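PDB 6DRU: glycosyl hydrolases family 31 family protein from Aspergillus niger, which catalyses the release of alpha-xylose from the non-reducing terminal glucose of xyloglucan oligosaccharides, as an alpha-xylosidase of glycoside hydrolase family 31. Local coordinates for residues Ile589-Arg592 and Tyr593-Gly596; Gly596-Leu599 and Lys600-Asn604; Thr609-Ser612 and Ile613-Leu617. All coordinates share one frame; numbering follows the deposited sequence.

Interaction 1 of 3, residues Ile589-Arg592 and Tyr593-Gly596; sequences IHLR and YQLG
This is a local contact at the C-terminal end of helix 582-594, where Ile589-Arg592 meet Tyr593-Gly596 and the chain runs through Leu595 into the start of helix 596-609. Backbone bonds of the i to i+4 kind give way to i to i+3 bonds as the helix ends. Gln594 N donates to His590 O at 2.9 Å, and Leu595 N to Leu591 O at 3.0 Å. The link from Tyr593 N to Ile589 O is weak. Leu595 N also makes a weak i to i+3 bond to Arg592 O. Gly596 N then bonds Tyr593 O at 3.2 Å, again i to i+3. Leu595 is the first residue to leave helical geometry and also the N-cap position of the next helix, so two helices abut here with a single residue between them. The two segments belong to the TIM-barrel domain of the family 31 fold.

Two apolar pairs run along the helix surface. The Ile589 and Tyr593 side chains run alongside each other. The Ile589 CG2 methyl meets the edge of the Tyr593 ring, in its plane, at CE2, 3.9 Å away. In the other pair, Leu595 turns CG to the side of its own backbone N (chi1 -69°), which places CD1 4.0 Å from Leu591 CG. Tyr593 OH is held by Ser280 OG and Tyr252 N. The guanidinium of Arg592 is buried and satisfied by carbonyl oxygens of Leu250, Thr549, Leu551 and Pro552.

Interaction 2 of 3, residues Gly596-Leu599 and Lys600-Asn604; sequences GAYL and KSIFN
Leu599 O takes the backbone N-H of Phe603 in a hydrogen bond of 2.9 Å. The same oxygen lies at the edge of the Phe603 ring, in its plane.

The residues belong to the first turns of helix 596-609, and the contact is local. Three more i to i+4 bonds make the ladder regular. Lys600 N reaches Gly596 O at 2.9 Å. Ser601 N bonds Ala597 O at 3.0 Å, and Ile602 N bonds Tyr598 O at the same length. Gly596 is the first residue of the helix, so its carbonyl opens the ladder.

The main side-chain meeting is between Tyr598 and Ile602. The Ile602 CG2 methyl stands over the centre of the Tyr598 ring, 4.2 Å from the centroid and 11° off the ring normal, a CH-pi contact. Ile602 CG1 sits between its backbone N and carbonyl carbon (chi1 64°), which leaves CG2 anti to the carbonyl carbon and facing back along the helix to the ring. Ile602 CD1 reaches the same ring at Tyr598 CE2, 4.2 Å away. Both residues are buried, so this pair belongs to the inner side of the helix. The phenol oxygen of Tyr598 is hydrogen-bonded to Phe645 O and Arg648 N, and Ser601 OG is hydrogen-bonded to Gly715 O. Lys600 is exposed, and its NZ makes a long, weak ion pair with Asp247.

The helix thus lies against the end of strand 643-645 and the loop that follows it, where Pro647 touches both Tyr598 and Ile602. Phe603 turns to the barrel region, where its ring makes edge-to-face contacts with Trp512 and Phe553.

Interaction 3 of 3, residues Thr609-Ser612 and Ile613-Leu617; sequences TGRS and IMRPL
Arg615 folds back along the chain to donate from NH1 to Ser612 O, at 3.2 Å and 165°. The acceptor lies in the guanidinium plane, and the donor lies in the carbonyl plane on a lone pair. The Arg615 chain leaves with CG beside its backbone N and bends at chi3 (63°). This bend brings the edge of the guanidinium to the Ser612 carbonyl.

Arg611 comes from the loop after helix 596-609. Its chain bends at chi2, and its NE comes to 3.5 Å from Arg615 NH1. The two guanidinium planes are 52° apart. Arg615 NH1 sits at the edge of the Arg611 group.

The loop leads into strand 614-615, an outer strand of the antiparallel sheet in the C-terminal domain, paired with strand 643-645. Arg615 NH2 forms a salt bridge with Asp229, and NE forms one with Asp620. Arg611 NH2 makes only a long, weak ion pair with Asp229. The closeness of the two positive charges is thus probably offset by Asp229, mainly through Arg615, and by Asp620 on Arg615.

In the fold
The three contacts follow one another along the chain. Interactions 1 and 2 share Gly596 and lie on successive helices, 582-594 and 596-609. Both are partly buried, with exposed residues alongside buried ones. They touch where Arg592 CZ packs on Leu599 CD1. Interaction 3 is buried and nearer the centre of the chain. It joins the end of helix 596-609 to strand 614-615 of the C-terminal domain. Ile613 packs on Phe603 and Ile602, so it meets interaction 2, while interaction 1 stays clear of it. Helical backbone bonds and apolar pairs dominate the first two. The third rests on an arginine-to-carbonyl bond, with carboxylates from outside it pairing with the arginine.

Interaction 1 of 3, residues Ile589-Arg592 and Tyr593-Gly596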
ATOM      1  N   ILE A 589     -51.683   6.632 -23.245  1.00 55.20           N
ATOM      2  CA  ILE A 589     -51.352   7.998 -22.847  1.00 56.69           C
ATOM      3  C   ILE A 589     -52.542   8.647 -22.153  1.00 58.67           C
ATOM      4  O   ILE A 589     -52.395   9.299 -21.111  1.00 58.30           O
ATOM      5  CB  ILE A 589     -50.889   8.817 -24.067  1.00 54.93           C
ATOM      6  CG1 ILE A 589     -49.541   8.302 -24.574  1.00 54.29           C
ATOM      7  CG2 ILE A 589     -50.802  10.295 -23.718  1.00 50.71           C
ATOM      8  CD1 ILE A 589     -49.018   9.049 -25.782  1.00 53.14           C
ATOM      9  N   HIS A 590     -53.741   8.478 -22.716  1.00 67.27           N
ATOM     10  CA  HIS A 590     -54.939   9.020 -22.084  1.00 72.51           C
ATOM     11  C   HIS A 590     -55.243   8.315 -20.765  1.00 70.71           C
ATOM     12  O   HIS A 590     -55.648   8.960 -19.792  1.00 73.01           O
ATOM     13  CB  HIS A 590     -56.127   8.912 -23.037  1.00 64.66           C
ATOM     14  CG  HIS A 590     -56.170   9.993 -24.072  1.00 70.41           C
ATOM     15  ND1 HIS A 590     -55.975   9.747 -25.414  1.00 67.61           N
ATOM     16  CD2 HIS A 590     -56.392  11.324 -23.961  1.00 73.11           C
ATOM     17  CE1 HIS A 590     -56.073  10.880 -26.086  1.00 79.89           C
ATOM     18  NE2 HIS A 590     -56.325  11.852 -25.228  1.00 80.10           N
ATOM     19  N   LEU A 591     -55.061   6.992 -20.718  1.00 60.78           N
ATOM     20  CA  LEU A 591     -55.275   6.259 -19.474  1.00 64.28           C
ATOM     21  C   LEU A 591     -54.336   6.750 -18.378  1.00 68.86           C
ATOM     22  O   LEU A 591     -54.718   6.814 -17.203  1.00 65.40           O
ATOM     23  CB  LEU A 591     -55.089   4.760 -19.707  1.00 57.66           C
ATOM     24  CG  LEU A 591     -55.156   3.864 -18.467  1.00 58.21           C
ATOM     25  CD1 LEU A 591     -56.511   3.992 -17.785  1.00 42.64           C
ATOM     26  CD2 LEU A 591     -54.864   2.414 -18.829  1.00 55.29           C
ATOM     27  N   ARG A 592     -53.100   7.097 -18.747  1.00 64.77           N
ATOM     28  CA  ARG A 592     -52.148   7.626 -17.777  1.00 63.47           C
ATOM     29  C   ARG A 592     -52.680   8.897 -17.128  1.00 68.44           C
ATOM     30  O   ARG A 592     -52.623   9.055 -15.902  1.00 66.54           O
ATOM     31  CB  ARG A 592     -50.803   7.884 -18.457  1.00 62.39           C
ATOM     32  CG  ARG A 592     -49.762   8.551 -17.573  1.00 56.82           C
ATOM     33  CD  ARG A 592     -49.242   7.597 -16.513  1.00 60.28           C
ATOM     34  NE  ARG A 592     -48.276   8.241 -15.629  1.00 60.85           N
ATOM     35  CZ  ARG A 592     -47.598   7.607 -14.677  1.00 62.61           C
ATOM     36  NH1 ARG A 592     -47.780   6.308 -14.481  1.00 55.16           N
ATOM     37  NH2 ARG A 592     -46.739   8.274 -13.919  1.00 64.01           N
ATOM     38  N   TYR A 593     -53.208   9.819 -17.938  1.00 67.48           N
ATOM     39  CA  TYR A 593     -53.788  11.037 -17.383  1.00 66.16           C
ATOM     40  C   TYR A 593     -55.071  10.749 -16.615  1.00 66.12           C
ATOM     41  O   TYR A 593     -55.412  11.488 -15.685  1.00 71.84           O
ATOM     42  CB  TYR A 593     -54.051  12.054 -18.494  1.00 54.78           C
ATOM     43  CG  TYR A 593     -52.792  12.661 -19.064  1.00 64.00           C
ATOM     44  CD1 TYR A 593     -52.096  13.639 -18.367  1.00 56.41           C
ATOM     45  CD2 TYR A 593     -52.298  12.257 -20.296  1.00 64.16           C
ATOM     46  CE1 TYR A 593     -50.943  14.197 -18.879  1.00 56.62           C
ATOM     47  CE2 TYR A 593     -51.143  12.809 -20.818  1.00 66.38           C
ATOM     48  CZ  TYR A 593     -50.470  13.780 -20.104  1.00 69.48           C
ATOM     49  OH  TYR A 593     -49.319  14.338 -20.614  1.00 67.41           O
ATOM     50  N   GLN A 594     -55.791   9.686 -16.983  1.00 68.82           N
ATOM     51  CA  GLN A 594     -56.998   9.323 -16.249  1.00 63.06           C
ATOM     52  C   GLN A 594     -56.670   8.799 -14.857  1.00 69.71           C
ATOM     53  O   GLN A 594     -57.493   8.912 -13.941  1.00 70.27           O
ATOM     54  CB  GLN A 594     -57.800   8.287 -17.036  1.00 56.63           C
ATOM     55  CG  GLN A 594     -59.215   8.072 -16.521  1.00 62.46           C
ATOM     56  CD  GLN A 594     -59.983   7.053 -17.341  1.00 87.63           C
ATOM     57  OE1 GLN A 594     -59.484   6.544 -18.346  1.00 86.52           O
ATOM     58  NE2 GLN A 594     -61.204   6.751 -16.916  1.00 85.68           N
ATOM     59  N   LEU A 595     -55.477   8.234 -14.677  1.00 64.59           N
ATOM     60  CA  LEU A 595     -55.022   7.744 -13.385  1.00 63.72           C
ATOM     61  C   LEU A 595     -54.354   8.832 -12.549  1.00 68.92           C
ATOM     62  O   LEU A 595     -53.675   8.513 -11.566  1.00 72.51           O
ATOM     63  CB  LEU A 595     -54.061   6.568 -13.576  1.00 44.79           C
ATOM     64  CG  LEU A 595     -54.656   5.266 -14.116  1.00 61.21           C
ATOM     65  CD1 LEU A 595     -53.590   4.436 -14.820  1.00 57.51           C
ATOM     66  CD2 LEU A 595     -55.308   4.468 -12.995  1.00 49.06           C
ATOM     67  N   GLY A 596     -54.535  10.104 -12.918  1.00 63.07           N
ATOM     68  CA  GLY A 596     -53.821  11.176 -12.241  1.00 66.33           C
ATOM     69  C   GLY A 596     -54.167  11.297 -10.769  1.00 64.13           C
ATOM     70  O   GLY A 596     -53.287  11.508  -9.931  1.00 72.46           O
TER

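Interaction 2 of 3, residues Gly596-Leu599 and Lys600-Asn604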
ATOM      1  N   GLY A 596     -54.535  10.104 -12.918  1.00 63.07           N
ATOM      2  CA  GLY A 596     -53.821  11.176 -12.241  1.00 66.33           C
ATOM      3  C   GLY A 596     -54.167  11.297 -10.769  1.00 64.13           C
ATOM      4  O   GLY A 596     -53.287  11.508  -9.931  1.00 72.46           O
ATOM      5  N   ALA A 597     -55.454  11.172 -10.434  1.00 69.25           N
ATOM      6  CA  ALA A 597     -55.856  11.234  -9.032  1.00 63.76           C
ATOM      7  C   ALA A 597     -55.271  10.070  -8.243  1.00 66.89           C
ATOM      8  O   ALA A 597     -54.815  10.244  -7.106  1.00 65.05           O
ATOM      9  CB  ALA A 597     -57.381  11.249  -8.920  1.00 72.85           C
ATOM     10  N   TYR A 598     -55.281   8.872  -8.832  1.00 68.06           N
ATOM     11  CA  TYR A 598     -54.689   7.711  -8.177  1.00 64.65           C
ATOM     12  C   TYR A 598     -53.183   7.879  -8.016  1.00 68.29           C
ATOM     13  O   TYR A 598     -52.619   7.535  -6.970  1.00 62.46           O
ATOM     14  CB  TYR A 598     -55.008   6.454  -8.984  1.00 60.60           C
ATOM     15  CG  TYR A 598     -54.606   5.153  -8.332  1.00 60.89           C
ATOM     16  CD1 TYR A 598     -55.315   4.646  -7.251  1.00 57.49           C
ATOM     17  CD2 TYR A 598     -53.534   4.418  -8.816  1.00 64.20           C
ATOM     18  CE1 TYR A 598     -54.957   3.450  -6.662  1.00 63.67           C
ATOM     19  CE2 TYR A 598     -53.168   3.222  -8.234  1.00 67.26           C
ATOM     20  CZ  TYR A 598     -53.883   2.742  -7.158  1.00 67.80           C
ATOM     21  OH  TYR A 598     -53.522   1.549  -6.576  1.00 68.08           O
ATOM     22  N   LEU A 599     -52.515   8.412  -9.043  1.00 72.09           N
ATOM     23  CA  LEU A 599     -51.071   8.612  -8.973  1.00 58.54           C
ATOM     24  C   LEU A 599     -50.708   9.642  -7.912  1.00 65.83           C
ATOM     25  O   LEU A 599     -49.833   9.402  -7.071  1.00 64.36           O
ATOM     26  CB  LEU A 599     -50.532   9.040 -10.336  1.00 47.05           C
ATOM     27  CG  LEU A 599     -50.473   7.956 -11.408  1.00 61.39           C
ATOM     28  CD1 LEU A 599     -50.279   8.581 -12.781  1.00 63.63           C
ATOM     29  CD2 LEU A 599     -49.358   6.973 -11.098  1.00 53.84           C
ATOM     30  N   LYS A 600     -51.361  10.804  -7.943  1.00 59.42           N
ATOM     31  CA  LYS A 600     -51.033  11.851  -6.982  1.00 56.45           C
ATOM     32  C   LYS A 600     -51.356  11.413  -5.558  1.00 64.08           C
ATOM     33  O   LYS A 600     -50.703  11.860  -4.606  1.00 75.69           O
ATOM     34  CB  LYS A 600     -51.776  13.139  -7.352  1.00 47.65           C
ATOM     35  CG  LYS A 600     -51.692  14.248  -6.316  1.00 68.70           C
ATOM     36  CD  LYS A 600     -52.654  15.387  -6.626  1.00 72.83           C
ATOM     37  CE  LYS A 600     -52.158  16.698  -6.037  1.00 83.27           C
ATOM     38  NZ  LYS A 600     -52.767  17.882  -6.708  1.00 86.13           N
ATOM     39  N   SER A 601     -52.328  10.515  -5.393  1.00 73.20           N
ATOM     40  CA  SER A 601     -52.677  10.037  -4.059  1.00 70.38           C
ATOM     41  C   SER A 601     -51.637   9.059  -3.523  1.00 75.10           C
ATOM     42  O   SER A 601     -51.251   9.137  -2.350  1.00 74.24           O
ATOM     43  CB  SER A 601     -54.059   9.388  -4.083  1.00 61.36           C
ATOM     44  OG  SER A 601     -54.476   9.045  -2.775  1.00 81.09           O
ATOM     45  N   ILE A 602     -51.167   8.132  -4.362  1.00 76.96           N
ATOM     46  CA  ILE A 602     -50.188   7.158  -3.890  1.00 68.88           C
ATOM     47  C   ILE A 602     -48.803   7.789  -3.776  1.00 67.32           C
ATOM     48  O   ILE A 602     -47.987   7.354  -2.955  1.00 67.59           O
ATOM     49  CB  ILE A 602     -50.167   5.912  -4.794  1.00 59.18           C
ATOM     50  CG1 ILE A 602     -49.706   6.262  -6.209  1.00 57.10           C
ATOM     51  CG2 ILE A 602     -51.539   5.257  -4.823  1.00 61.77           C
ATOM     52  CD1 ILE A 602     -49.607   5.061  -7.129  1.00 63.17           C
ATOM     53  N   PHE A 603     -48.510   8.809  -4.588  1.00 69.04           N
ATOM     54  CA  PHE A 603     -47.263   9.547  -4.413  1.00 68.28           C
ATOM     55  C   PHE A 603     -47.275  10.345  -3.119  1.00 76.24           C
ATOM     56  O   PHE A 603     -46.214  10.590  -2.531  1.00 83.99           O
ATOM     57  CB  PHE A 603     -47.020  10.474  -5.605  1.00 67.21           C
ATOM     58  CG  PHE A 603     -46.143   9.879  -6.669  1.00 65.27           C
ATOM     59  CD1 PHE A 603     -44.765   9.990  -6.588  1.00 67.10           C
ATOM     60  CD2 PHE A 603     -46.695   9.215  -7.752  1.00 63.25           C
ATOM     61  CE1 PHE A 603     -43.953   9.449  -7.567  1.00 65.45           C
ATOM     62  CE2 PHE A 603     -45.887   8.671  -8.732  1.00 63.57           C
ATOM     63  CZ  PHE A 603     -44.515   8.788  -8.640  1.00 57.40           C
ATOM     64  N   ASN A 604     -48.460  10.749  -2.659  1.00 69.76           N
ATOM     65  CA  ASN A 604     -48.557  11.499  -1.413  1.00 71.65           C
ATOM     66  C   ASN A 604     -48.321  10.598  -0.206  1.00 70.39           C
ATOM     67  O   ASN A 604     -47.683  11.013   0.768  1.00 68.71           O
ATOM     68  CB  ASN A 604     -49.922  12.180  -1.322  1.00 71.51           C
ATOM     69  CG  ASN A 604     -50.098  12.968  -0.040  1.00 79.81           C
ATOM     70  OD1 ASN A 604     -50.646  12.462   0.940  1.00 75.04           O
ATOM     71  ND2 ASN A 604     -49.630  14.211  -0.038  1.00 78.27           N
TER

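Interaction 3 of 3, residues Thr609-Ser612 and Ile613-Leu617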
ATOM      1  N   THR A 609     -45.392   8.410   4.687  1.00 58.26           N
ATOM      2  CA  THR A 609     -44.992   7.246   5.466  1.00 63.57           C
ATOM      3  C   THR A 609     -43.912   6.409   4.798  1.00 63.26           C
ATOM      4  O   THR A 609     -43.482   5.406   5.379  1.00 63.17           O
ATOM      5  CB  THR A 609     -46.207   6.358   5.775  1.00 63.23           C
ATOM      6  OG1 THR A 609     -46.948   6.115   4.572  1.00 75.87           O
ATOM      7  CG2 THR A 609     -47.109   7.027   6.801  1.00 57.90           C
ATOM      8  N   GLY A 610     -43.481   6.768   3.592  1.00 63.87           N
ATOM      9  CA  GLY A 610     -42.664   5.862   2.810  1.00 53.74           C
ATOM     10  C   GLY A 610     -43.436   4.675   2.286  1.00 65.17           C
ATOM     11  O   GLY A 610     -42.850   3.616   2.042  1.00 74.60           O
ATOM     12  N   ARG A 611     -44.750   4.827   2.121  1.00 68.98           N
ATOM     13  CA  ARG A 611     -45.609   3.785   1.576  1.00 57.03           C
ATOM     14  C   ARG A 611     -45.182   3.480   0.147  1.00 61.75           C
ATOM     15  O   ARG A 611     -45.304   4.340  -0.732  1.00 72.90           O
ATOM     16  CB  ARG A 611     -47.070   4.233   1.627  1.00 65.57           C
ATOM     17  CG  ARG A 611     -48.082   3.122   1.476  1.00 74.38           C
ATOM     18  CD  ARG A 611     -47.883   2.082   2.560  1.00 84.52           C
ATOM     19  NE  ARG A 611     -48.912   1.049   2.527  1.00 94.42           N
ATOM     20  CZ  ARG A 611     -49.932   0.994   3.375  1.00 90.86           C
ATOM     21  NH1 ARG A 611     -50.054   1.915   4.322  1.00 87.72           N
ATOM     22  NH2 ARG A 611     -50.827   0.020   3.281  1.00 96.89           N
ATOM     23  N   SER A 612     -44.673   2.273  -0.089  1.00 50.39           N
ATOM     24  CA  SER A 612     -44.101   1.942  -1.388  1.00 64.51           C
ATOM     25  C   SER A 612     -45.139   2.081  -2.495  1.00 65.73           C
ATOM     26  O   SER A 612     -46.295   1.680  -2.344  1.00 66.37           O
ATOM     27  CB  SER A 612     -43.539   0.525  -1.375  1.00 65.64           C
ATOM     28  OG  SER A 612     -42.567   0.368  -0.357  1.00 64.51           O
ATOM     29  N   ILE A 613     -44.714   2.660  -3.618  1.00 66.56           N
ATOM     30  CA  ILE A 613     -45.616   2.929  -4.731  1.00 57.28           C
ATOM     31  C   ILE A 613     -45.858   1.647  -5.516  1.00 59.98           C
ATOM     32  O   ILE A 613     -46.967   1.103  -5.495  1.00 72.22           O
ATOM     33  CB  ILE A 613     -45.066   4.052  -5.628  1.00 55.38           C
ATOM     34  CG1 ILE A 613     -44.910   5.335  -4.809  1.00 52.50           C
ATOM     35  CG2 ILE A 613     -45.984   4.284  -6.814  1.00 52.36           C
ATOM     36  CD1 ILE A 613     -44.341   6.489  -5.586  1.00 64.23           C
ATOM     37  N   MET A 614     -44.840   1.145  -6.209  1.00 57.31           N
ATOM     38  CA  MET A 614     -44.943  -0.174  -6.816  1.00 70.06           C
ATOM     39  C   MET A 614     -44.449  -1.206  -5.811  1.00 63.24           C
ATOM     40  O   MET A 614     -43.351  -1.077  -5.260  1.00 55.56           O
ATOM     41  CB  MET A 614     -44.181  -0.259  -8.144  1.00 72.12           C
ATOM     42  CG  MET A 614     -42.704   0.065  -8.112  1.00 69.99           C
ATOM     43  SD  MET A 614     -42.025   0.018  -9.788  1.00 70.56           S
ATOM     44  CE  MET A 614     -42.202  -1.717 -10.196  1.00 49.32           C
ATOM     45  N   ARG A 615     -45.273  -2.221  -5.568  1.00 69.90           N
ATOM     46  CA  ARG A 615     -45.180  -3.034  -4.363  1.00 61.40           C
ATOM     47  C   ARG A 615     -44.985  -4.502  -4.707  1.00 61.83           C
ATOM     48  O   ARG A 615     -45.861  -5.103  -5.352  1.00 65.67           O
ATOM     49  CB  ARG A 615     -46.444  -2.850  -3.517  1.00 54.78           C
ATOM     50  CG  ARG A 615     -46.723  -1.400  -3.148  1.00 63.61           C
ATOM     51  CD  ARG A 615     -48.089  -1.223  -2.503  1.00 57.92           C
ATOM     52  NE  ARG A 615     -48.206  -1.938  -1.236  1.00 58.94           N
ATOM     53  CZ  ARG A 615     -47.693  -1.514  -0.086  1.00 75.97           C
ATOM     54  NH1 ARG A 615     -47.019  -0.373  -0.038  1.00 81.22           N
ATOM     55  NH2 ARG A 615     -47.852  -2.234   1.016  1.00 77.00           N
ATOM     56  N   PRO A 616     -43.874  -5.117  -4.309  1.00 66.97           N
ATOM     57  CA  PRO A 616     -43.755  -6.572  -4.440  1.00 62.95           C
ATOM     58  C   PRO A 616     -44.822  -7.273  -3.613  1.00 59.86           C
ATOM     59  O   PRO A 616     -45.304  -6.750  -2.606  1.00 69.81           O
ATOM     60  CB  PRO A 616     -42.345  -6.865  -3.915  1.00 61.97           C
ATOM     61  CG  PRO A 616     -41.978  -5.665  -3.099  1.00 51.77           C
ATOM     62  CD  PRO A 616     -42.652  -4.509  -3.760  1.00 55.93           C
ATOM     63  N   LEU A 617     -45.187  -8.480  -4.053  1.00 61.52           N
ATOM     64  CA  LEU A 617     -46.364  -9.152  -3.512  1.00 71.49           C
ATOM     65  C   LEU A 617     -46.220  -9.528  -2.041  1.00 65.78           C
ATOM     66  O   LEU A 617     -47.238  -9.716  -1.368  1.00 74.70           O
ATOM     67  CB  LEU A 617     -46.680 -10.405  -4.332  1.00 59.20           C
ATOM     68  CG  LEU A 617     -47.087 -10.156  -5.785  1.00 60.11           C
ATOM     69  CD1 LEU A 617     -47.463 -11.459  -6.474  1.00 62.55           C
ATOM     70  CD2 LEU A 617     -48.232  -9.154  -5.860  1.00 46.09           C
TER